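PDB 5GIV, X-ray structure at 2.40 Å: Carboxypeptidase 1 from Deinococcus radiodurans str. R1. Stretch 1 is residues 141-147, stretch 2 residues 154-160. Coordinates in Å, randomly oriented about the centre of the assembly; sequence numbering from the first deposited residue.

Stretch 1, residues 141-147: LSLQAAS
Stretch 2 154-160: DPLDYYI

Ala146 is the apolar centre of this contact between two helices of one chain. Its methyl lies 3.7 Å from Pro155 (CB to CB). The CA atoms of Ala146 and Pro155 are 5.3 Å apart and set the register. Ala146 CB also lies 3.8 Å from Tyr158 CD2 and 4.1 Å from Tyr159 CE2, approaching both rings obliquely. One small side chain thus meets three residues of the second helix.

Pro155 and Tyr158 point their CA-to-CB bonds toward the first stretch. Tyr158 is t at chi1, with chi2 75°. Leu143 extends the apolar patch. Its CA-to-CB bond points away, but the m,t rotamer brings CD2 to 3.9 Å from Pro155 CG. The proline ring is C-gamma exo.

Stretch 1 is helical, with phi/psi mostly near -65/-40. The helix of stretch 2 runs from Pro155 through Ile160 and continues beyond. The axes approach to 9.1 Å, and their N-to-C directions differ by 80°, so the helices cross almost at right angles. The two stretches together bury 276 Å².

Tyr159 leads to the polar edge. Its CA-to-CB bond points sideways; chi1 of -72° (m) and chi2 of -69° bring the ring end to the first helix. Tyr159 OH donates a hydrogen bond of 2.7 Å to Ser142 O, which lies near the ring plane at its edge. The same carbonyl accepts the helical bond from Ala146 N, 3.1 Å from Ser142 O, so it serves two donors. Ala145 CB points toward the second stretch and packs 3.6 Å from Tyr159 OH.

Asp154 makes no contact with the first helix. It is the N-cap of the second: its OD1, with chi1 t, accepts from Leu156 N at 2.8 Å.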

# COMPACT_ATOMS: atom_id res chain seq x y z
N LEU A 141 -21.13 -22.69 12.78
CA LEU A 141 -20.57 -22.63 11.43
C LEU A 141 -19.26 -23.42 11.31
O LEU A 141 -18.98 -23.98 10.24
CB LEU A 141 -20.35 -21.18 11.01
CG LEU A 141 -21.61 -20.32 10.87
CD1 LEU A 141 -21.24 -18.85 10.62
CD2 LEU A 141 -22.51 -20.85 9.76
N SER A 142 -18.44 -23.45 12.36
CA SER A 142 -17.21 -24.25 12.29
C SER A 142 -17.54 -25.73 12.13
O SER A 142 -16.92 -26.43 11.31
CB SER A 142 -16.35 -24.03 13.54
OG SER A 142 -15.90 -22.69 13.63
N LEU A 143 -18.52 -26.23 12.88
CA LEU A 143 -18.92 -27.62 12.73
C LEU A 143 -19.52 -27.87 11.36
O LEU A 143 -19.25 -28.91 10.73
CB LEU A 143 -19.91 -27.98 13.83
CG LEU A 143 -19.30 -28.07 15.22
CD1 LEU A 143 -20.41 -28.15 16.25
CD2 LEU A 143 -18.36 -29.28 15.32
N GLN A 144 -20.32 -26.92 10.86
CA GLN A 144 -20.90 -27.07 9.54
C GLN A 144 -19.84 -27.10 8.45
O GLN A 144 -19.89 -27.94 7.54
CB GLN A 144 -21.89 -25.94 9.28
CG GLN A 144 -22.62 -26.08 7.97
CD GLN A 144 -23.76 -25.12 7.83
OE1 GLN A 144 -24.23 -24.55 8.83
NE2 GLN A 144 -24.26 -24.96 6.60
N ALA A 145 -18.85 -26.20 8.54
CA ALA A 145 -17.79 -26.20 7.54
C ALA A 145 -17.06 -27.54 7.52
O ALA A 145 -16.79 -28.09 6.46
CB ALA A 145 -16.81 -25.06 7.81
N ALA A 146 -16.76 -28.08 8.70
CA ALA A 146 -16.07 -29.36 8.75
C ALA A 146 -16.93 -30.48 8.20
O ALA A 146 -16.40 -31.45 7.65
CB ALA A 146 -15.65 -29.67 10.19
N SER A 147 -18.26 -30.36 8.30
CA SER A 147 -19.13 -31.43 7.83
C SER A 147 -19.09 -31.58 6.31
O SER A 147 -19.47 -32.63 5.80
CB SER A 147 -20.56 -31.21 8.30
OG SER A 147 -21.17 -30.12 7.65
N ASP A 154 -13.75 -36.84 12.91
CA ASP A 154 -13.73 -35.82 13.95
C ASP A 154 -13.56 -34.44 13.33
O ASP A 154 -12.57 -34.22 12.62
CB ASP A 154 -12.60 -36.11 14.93
CG ASP A 154 -12.60 -35.19 16.13
OD1 ASP A 154 -13.13 -34.06 16.02
OD2 ASP A 154 -12.08 -35.60 17.18
N PRO A 155 -14.48 -33.51 13.55
CA PRO A 155 -14.31 -32.18 12.93
C PRO A 155 -13.02 -31.49 13.34
O PRO A 155 -12.45 -30.73 12.54
CB PRO A 155 -15.54 -31.39 13.44
CG PRO A 155 -16.48 -32.41 13.96
CD PRO A 155 -15.65 -33.56 14.44
N LEU A 156 -12.52 -31.75 14.55
CA LEU A 156 -11.25 -31.16 14.96
C LEU A 156 -10.12 -31.66 14.07
O LEU A 156 -9.18 -30.91 13.77
CB LEU A 156 -10.98 -31.48 16.43
CG LEU A 156 -9.70 -30.89 17.04
CD1 LEU A 156 -9.65 -29.40 16.81
CD2 LEU A 156 -9.63 -31.19 18.54
N ASP A 157 -10.19 -32.92 13.63
CA ASP A 157 -9.18 -33.44 12.71
C ASP A 157 -9.21 -32.71 11.37
O ASP A 157 -8.18 -32.59 10.70
CB ASP A 157 -9.38 -34.94 12.50
CG ASP A 157 -8.86 -35.75 13.66
OD1 ASP A 157 -7.95 -35.28 14.36
OD2 ASP A 157 -9.39 -36.87 13.88
N TYR A 158 -10.39 -32.24 10.95
CA TYR A 158 -10.42 -31.43 9.73
C TYR A 158 -9.59 -30.17 9.90
O TYR A 158 -8.81 -29.81 9.02
CB TYR A 158 -11.86 -31.07 9.36
CG TYR A 158 -11.94 -29.97 8.32
CD1 TYR A 158 -11.64 -30.23 6.99
CD2 TYR A 158 -12.30 -28.68 8.66
CE1 TYR A 158 -11.70 -29.25 6.03
CE2 TYR A 158 -12.37 -27.68 7.70
CZ TYR A 158 -12.06 -27.97 6.39
OH TYR A 158 -12.12 -26.99 5.42
N TYR A 159 -9.74 -29.49 11.05
CA TYR A 159 -9.00 -28.24 11.27
C TYR A 159 -7.52 -28.50 11.55
O TYR A 159 -6.66 -27.75 11.07
CB TYR A 159 -9.65 -27.44 12.40
CG TYR A 159 -10.96 -26.84 11.95
CD1 TYR A 159 -10.99 -25.81 11.02
CD2 TYR A 159 -12.17 -27.33 12.43
CE1 TYR A 159 -12.17 -25.28 10.58
CE2 TYR A 159 -13.36 -26.80 11.99
CZ TYR A 159 -13.36 -25.78 11.07
OH TYR A 159 -14.55 -25.25 10.63
N ILE A 160 -7.20 -29.54 12.31
CA ILE A 160 -5.79 -29.85 12.52
C ILE A 160 -5.10 -30.10 11.18
O ILE A 160 -4.00 -29.59 10.93
CB ILE A 160 -5.64 -31.04 13.48
CG1 ILE A 160 -6.12 -30.65 14.87
CG2 ILE A 160 -4.18 -31.52 13.53
CD1 ILE A 160 -6.06 -31.77 15.88